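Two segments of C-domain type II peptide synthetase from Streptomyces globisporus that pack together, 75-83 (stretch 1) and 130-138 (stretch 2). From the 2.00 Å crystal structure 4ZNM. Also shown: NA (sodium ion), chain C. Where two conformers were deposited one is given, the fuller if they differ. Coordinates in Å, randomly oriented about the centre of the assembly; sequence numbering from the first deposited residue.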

ATOM      1  N   GLU A  75     -20.202  -1.451  -0.737  1.00 25.64           N
ATOM      2  CA  GLU A  75     -20.400  -1.427  -2.202  1.00 24.98           C
ATOM      3  C   GLU A  75     -19.115  -1.557  -3.007  1.00 23.82           C
ATOM      4  O   GLU A  75     -19.125  -2.162  -4.073  1.00 23.22           O
ATOM      5  CB  GLU A  75     -21.096  -0.139  -2.645  1.00 26.11           C
ATOM      6  CG  GLU A  75     -22.552  -0.155  -2.341  1.00 31.44           C
ATOM      7  CD  GLU A  75     -23.273   1.148  -2.654  1.00 44.58           C
ATOM      8  OE1 GLU A  75     -22.650   2.099  -3.205  1.00 37.15           O
ATOM      9  OE2 GLU A  75     -24.486   1.195  -2.333  1.00 47.66           O
ATOM     10  N   ALA A  76     -18.019  -0.981  -2.524  1.00 23.37           N
ATOM     11  CA  ALA A  76     -16.766  -1.087  -3.248  1.00 21.99           C
ATOM     12  C   ALA A  76     -16.404  -2.552  -3.483  1.00 22.76           C
ATOM     13  O   ALA A  76     -15.733  -2.855  -4.454  1.00 21.20           O
ATOM     14  CB  ALA A  76     -15.644  -0.387  -2.509  1.00 22.11           C
ATOM     15  N   LEU A  77     -16.845  -3.449  -2.594  1.00 19.19           N
ATOM     16  CA  LEU A  77     -16.478  -4.869  -2.697  1.00 23.41           C
ATOM     17  C   LEU A  77     -17.360  -5.639  -3.675  1.00 20.87           C
ATOM     18  O   LEU A  77     -17.198  -6.849  -3.832  1.00 23.82           O
ATOM     19  CB  LEU A  77     -16.567  -5.573  -1.329  1.00 21.55           C
ATOM     20  CG  LEU A  77     -15.576  -5.089  -0.254  1.00 17.86           C
ATOM     21  CD1 LEU A  77     -15.723  -5.883   1.021  1.00 24.27           C
ATOM     22  CD2 LEU A  77     -14.172  -5.179  -0.753  1.00 22.94           C
ATOM     23  N   ARG A  78     -18.296  -4.923  -4.282  1.00 21.80           N
ATOM     24  CA  ARG A  78     -19.251  -5.440  -5.246  1.00 24.43           C
ATOM     25  C   ARG A  78     -19.240  -4.560  -6.489  1.00 22.40           C
ATOM     26  O   ARG A  78     -20.154  -4.645  -7.299  1.00 25.51           O
ATOM     27  CB  ARG A  78     -20.683  -5.440  -4.675  1.00 26.01           C
ATOM     28  CG  ARG A  78     -20.865  -6.197  -3.485  1.00 26.74           C
ATOM     29  CD  ARG A  78     -22.301  -6.153  -3.082  1.00 25.84           C
ATOM     30  NE  ARG A  78     -22.673  -5.139  -2.101  1.00 25.92           N
ATOM     31  CZ  ARG A  78     -23.606  -4.214  -2.310  1.00 28.37           C
ATOM     32  NH1 ARG A  78     -24.192  -4.095  -3.491  1.00 28.68           N
ATOM     33  NH2 ARG A  78     -23.938  -3.374  -1.339  1.00 31.01           N
ATOM     34  N   THR A  79     -18.240  -3.691  -6.622  1.00 22.54           N
ATOM     35  CA  THR A  79     -18.148  -2.805  -7.794  1.00 23.75           C
ATOM     36  C   THR A  79     -17.124  -3.325  -8.799  1.00 22.10           C
ATOM     37  O   THR A  79     -15.932  -3.089  -8.683  1.00 24.55           O
ATOM     38  CB  THR A  79     -17.805  -1.364  -7.387  1.00 25.07           C
ATOM     39  OG1 THR A  79     -18.774  -0.911  -6.428  1.00 25.84           O
ATOM     40  CG2 THR A  79     -17.881  -0.430  -8.563  1.00 24.19           C
ATOM     41  N   SER A  80     -17.618  -4.062  -9.788  1.00 20.50           N
ATOM     42  CA  SER A  80     -16.764  -4.531 -10.857  1.00 19.52           C
ATOM     43  C   SER A  80     -16.387  -3.370 -11.781  1.00 19.32           C
ATOM     44  O   SER A  80     -17.056  -2.337 -11.823  1.00 27.85           O
ATOM     45  CB  SER A  80     -17.479  -5.614 -11.660  1.00 23.95           C
ATOM     46  OG  SER A  80     -18.592  -5.052 -12.337  1.00 27.79           O
ATOM     47  N   LEU A  81     -15.315  -3.573 -12.523  1.00 26.68           N
ATOM     48  CA  LEU A  81     -14.808  -2.630 -13.487  1.00 25.31           C
ATOM     49  C   LEU A  81     -14.635  -3.386 -14.807  1.00 29.45           C
ATOM     50  O   LEU A  81     -13.833  -4.338 -14.886  1.00 29.42           O
ATOM     51  CB  LEU A  81     -13.470  -2.058 -13.019  1.00 23.82           C
ATOM     52  CG  LEU A  81     -13.498  -1.243 -11.727  1.00 26.03           C
ATOM     53  CD1 LEU A  81     -12.087  -0.812 -11.389  1.00 27.76           C
ATOM     54  CD2 LEU A  81     -14.391  -0.026 -11.857  1.00 31.93           C
ATOM     55  N   VAL A  82     -15.384  -3.003 -15.827  1.00 27.52           N
ATOM     56  CA  VAL A  82     -15.308  -3.722 -17.098  1.00 31.41           C
ATOM     57  C   VAL A  82     -14.838  -2.788 -18.201  1.00 35.74           C
ATOM     58  O   VAL A  82     -15.156  -1.595 -18.185  1.00 34.44           O
ATOM     59  CB  VAL A  82     -16.657  -4.355 -17.461  1.00 38.01           C
ATOM     60  CG1 VAL A  82     -17.036  -5.455 -16.435  1.00 35.07           C
ATOM     61  CG2 VAL A  82     -17.727  -3.283 -17.574  1.00 37.33           C
ATOM     62  N   ARG A  83     -14.051  -3.320 -19.136  1.00 37.81           N
ATOM     63  CA  ARG A  83     -13.568  -2.508 -20.246  1.00 42.61           C
ATOM     64  C   ARG A  83     -14.733  -2.075 -21.094  1.00 39.15           C
ATOM     65  O   ARG A  83     -15.588  -2.883 -21.438  1.00 44.72           O
ATOM     66  CB  ARG A  83     -12.576  -3.267 -21.110  1.00 55.30           C
ATOM     67  CG  ARG A  83     -11.348  -3.673 -20.367  1.00 64.09           C
ATOM     68  CD  ARG A  83     -10.182  -3.884 -21.295  1.00 63.48           C
ATOM     69  NE  ARG A  83      -8.980  -4.119 -20.509  1.00 72.70           N
ATOM     70  CZ  ARG A  83      -8.029  -3.218 -20.281  1.00 74.43           C
ATOM     71  NH1 ARG A  83      -6.988  -3.552 -19.528  1.00 65.03           N
ATOM     72  NH2 ARG A  83      -8.104  -1.999 -20.805  1.00 83.22           N
TER
HETATM   73 NA    NA C 501     -13.248 -11.222  -9.342  1.00 23.63          NA
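Stretch 2, residues 130-138: SVRELPLLR

Stretch 2 lies along stretch 1 as an irregular, sodium-binding loop running antiparallel to it, held by a single direct hydrogen bond, two bridging waters and a set of leucine and valine contacts, with 533 Å² buried in all. The direction follows from the register: Val82 lies across from Arg132, their CA atoms 5.1 Å apart, and Leu77 across from Leu136, CA to CA 5.6 Å, so one chain ascends while the other descends.

Stretch 1 opens with a 3-10 turn, 75-77, and is strand through 79-83. The turn is closed by Arg78 N to Glu75 O at 2.9 Å, and the same carbonyl, Glu75 O, takes Thr79 OG1 at 2.7 Å. Stretch 2 is loop from Ser130 to Leu136 and strand at Leu137 and Arg138; the two backbones share one direct hydrogen bond rather than a ladder. That bond runs from Leu81 N to Val131 O, 3.1 Å and nearly straight at 167°. Around it the backbones close up through CA-H...O contacts: Ser80 CA to Val131 O at 3.3 Å, and Arg132 CA to Leu81 O at 3.5 Å.

Where the chains do not bond directly, water fills in. Water 1 donates to Leu77 O at 2.8 Å and accepts from Leu136 N at 2.9 Å; water 2 donates to Arg132 O at 2.7 Å and pairs with Ser80 OG at 2.9 Å.

Leu136 touches more residues of stretch 1 than any other residue of stretch 2. Its CB points toward stretch 1, and with chi1 m and chi2 t its CD1 comes to 3.3 Å from Thr79 O and 3.7 Å from Ala76 O, while its CB lies 3.5 Å from Leu77 O. It therefore packs largely on backbone where the turn passes into the strand. Leu134 starts sideways, but its end comes nearer, bringing CD2 to 3.8 Å from Arg78 CA. Side chain meets side chain at Leu77 CD1 to Leu137 CD2 and at Leu81 CB to Val131 CG2, each 3.9 Å. At the far end, Val82 CG1 rests 3.6 Å from Arg132 O.

Three residues of the loop bind the ion. Sodium takes Ser130 O and Ser130 OG, both at 2.5 Å, Glu133 O and Pro135 O, both at 2.3 Å, and water 3, gathering the bend that includes the cis peptide before Pro135. The rule to read here is economical: one well-aimed amide marks the register, water spans the gaps, and leucines cover the backbone of the turn.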

ATOM      1  N   SER A 130      -9.852 -11.421 -10.376  0.55 20.55           N
ATOM      2  CA  SER A 130     -10.335 -10.509 -11.411  0.55 21.68           C
ATOM      3  C   SER A 130     -11.059  -9.308 -10.831  0.55 21.71           C
ATOM      4  O   SER A 130     -11.611  -9.382  -9.725  0.55 23.78           O
ATOM      5  CB  SER A 130     -11.277 -11.252 -12.346  0.55 19.71           C
ATOM      6  OG  SER A 130     -12.499 -11.508 -11.687  0.55 25.98           O
ATOM      7  N   VAL A 131     -11.039  -8.197 -11.571  1.00 22.42           N
ATOM      8  CA  VAL A 131     -11.883  -7.045 -11.228  1.00 22.53           C
ATOM      9  C   VAL A 131     -13.159  -7.045 -12.098  1.00 21.96           C
ATOM     10  O   VAL A 131     -14.126  -6.328 -11.845  1.00 22.66           O
ATOM     11  CB  VAL A 131     -11.099  -5.715 -11.396  1.00 21.51           C
ATOM     12  CG1 VAL A 131     -10.909  -5.397 -12.867  1.00 22.96           C
ATOM     13  CG2 VAL A 131     -11.826  -4.614 -10.628  1.00 24.37           C
ATOM     14  N   ARG A 132     -13.146  -7.851 -13.143  1.00 23.27           N
ATOM     15  CA  ARG A 132     -14.202  -7.791 -14.163  1.00 28.49           C
ATOM     16  C   ARG A 132     -15.470  -8.516 -13.720  1.00 30.69           C
ATOM     17  O   ARG A 132     -16.542  -8.316 -14.294  1.00 28.17           O
ATOM     18  CB  ARG A 132     -13.693  -8.363 -15.492  1.00 27.53           C
ATOM     19  CG  ARG A 132     -12.667  -7.419 -16.129  1.00 25.22           C
ATOM     20  CD  ARG A 132     -12.420  -7.690 -17.629  1.00 28.69           C
ATOM     21  NE  ARG A 132     -11.839  -9.023 -17.802  1.00 36.68           N
ATOM     22  CZ  ARG A 132     -10.536  -9.291 -17.742  1.00 38.41           C
ATOM     23  NH1 ARG A 132     -10.105 -10.534 -17.912  1.00 40.04           N
ATOM     24  NH2 ARG A 132      -9.655  -8.320 -17.519  1.00 35.49           N
ATOM     25  N   GLU A 133     -15.363  -9.341 -12.686  1.00 22.86           N
ATOM     26  CA  GLU A 133     -16.562  -9.947 -12.102  1.00 23.90           C
ATOM     27  C   GLU A 133     -16.310 -10.323 -10.666  1.00 26.10           C
ATOM     28  O   GLU A 133     -15.181 -10.432 -10.261  1.00 22.90           O
ATOM     29  CB  GLU A 133     -17.011 -11.186 -12.902  1.00 33.36           C
ATOM     30  CG  GLU A 133     -16.097 -12.373 -12.823  1.00 49.55           C
ATOM     31  CD  GLU A 133     -15.001 -12.358 -13.860  1.00 87.57           C
ATOM     32  OE1 GLU A 133     -14.995 -11.451 -14.716  1.00107.44           O
ATOM     33  OE2 GLU A 133     -14.143 -13.263 -13.825  1.00100.86           O
ATOM     34  N   LEU A 134     -17.370 -10.527  -9.900  1.00 22.03           N
ATOM     35  CA  LEU A 134     -17.216 -10.926  -8.498  1.00 26.96           C
ATOM     36  C   LEU A 134     -16.590 -12.332  -8.438  1.00 24.92           C
ATOM     37  O   LEU A 134     -16.729 -13.092  -9.380  1.00 25.40           O
ATOM     38  CB  LEU A 134     -18.569 -10.878  -7.795  1.00 30.08           C
ATOM     39  CG  LEU A 134     -19.306  -9.525  -7.899  1.00 27.89           C
ATOM     40  CD1 LEU A 134     -20.525  -9.465  -7.026  1.00 31.41           C
ATOM     41  CD2 LEU A 134     -18.389  -8.334  -7.572  1.00 25.10           C
ATOM     42  N   PRO A 135     -15.894 -12.667  -7.338  1.00 24.86           N
ATOM     43  CA  PRO A 135     -15.746 -11.806  -6.159  1.00 20.21           C
ATOM     44  C   PRO A 135     -14.610 -10.792  -6.303  1.00 19.62           C
ATOM     45  O   PRO A 135     -13.717 -10.962  -7.116  1.00 20.95           O
ATOM     46  CB  PRO A 135     -15.439 -12.794  -5.043  1.00 21.68           C
ATOM     47  CG  PRO A 135     -14.646 -13.876  -5.722  1.00 24.46           C
ATOM     48  CD  PRO A 135     -15.244 -13.984  -7.132  1.00 27.13           C
ATOM     49  N   LEU A 136     -14.668  -9.750  -5.492  1.00 18.03           N
ATOM     50  CA  LEU A 136     -13.580  -8.812  -5.340  1.00 20.09           C
ATOM     51  C   LEU A 136     -12.863  -8.993  -3.995  1.00 22.90           C
ATOM     52  O   LEU A 136     -11.908  -8.270  -3.691  1.00 21.05           O
ATOM     53  CB  LEU A 136     -14.134  -7.403  -5.457  1.00 19.54           C
ATOM     54  CG  LEU A 136     -14.727  -7.076  -6.838  1.00 21.35           C
ATOM     55  CD1 LEU A 136     -15.291  -5.673  -6.787  1.00 24.75           C
ATOM     56  CD2 LEU A 136     -13.674  -7.206  -7.909  1.00 24.93           C
ATOM     57  N   LEU A 137     -13.347  -9.945  -3.182  1.00 20.72           N
ATOM     58  CA  LEU A 137     -12.745 -10.258  -1.889  1.00 19.96           C
ATOM     59  C   LEU A 137     -12.848 -11.759  -1.725  1.00 21.99           C
ATOM     60  O   LEU A 137     -13.921 -12.295  -1.910  1.00 21.66           O
ATOM     61  CB  LEU A 137     -13.471  -9.552  -0.740  1.00 20.74           C
ATOM     62  CG  LEU A 137     -13.128  -9.953   0.700  1.00 24.80           C
ATOM     63  CD1 LEU A 137     -11.735  -9.445   1.125  1.00 24.58           C
ATOM     64  CD2 LEU A 137     -14.188  -9.425   1.705  1.00 23.60           C
ATOM     65  N   ARG A 138     -11.740 -12.417  -1.415  1.00 19.21           N
ATOM     66  CA  ARG A 138     -11.768 -13.821  -1.020  1.00 20.31           C
ATOM     67  C   ARG A 138     -11.093 -14.011   0.321  1.00 24.29           C
ATOM     68  O   ARG A 138     -10.289 -13.177   0.741  1.00 18.05           O
ATOM     69  CB  ARG A 138     -11.062 -14.703  -2.023  1.00 24.19           C
ATOM     70  CG  ARG A 138     -11.760 -14.810  -3.344  1.00 31.18           C
ATOM     71  CD  ARG A 138     -11.216 -15.976  -4.183  1.00 30.24           C
ATOM     72  NE  ARG A 138      -9.931 -15.677  -4.821  1.00 37.95           N
ATOM     73  CZ  ARG A 138      -8.738 -16.058  -4.367  1.00 38.89           C
ATOM     74  NH1 ARG A 138      -7.643 -15.735  -5.071  1.00 31.90           N
ATOM     75  NH2 ARG A 138      -8.634 -16.767  -3.229  1.00 42.60           N
TER
HETATM   76  O   HOH W   1     -17.143  -9.616  -4.000  1.00 23.60           O
HETATM   77  O   HOH W   2     -19.123  -7.473 -13.933  1.00 34.08           O
HETATM   78  O   HOH W   3     -12.567 -13.364  -9.461  1.00 30.08           O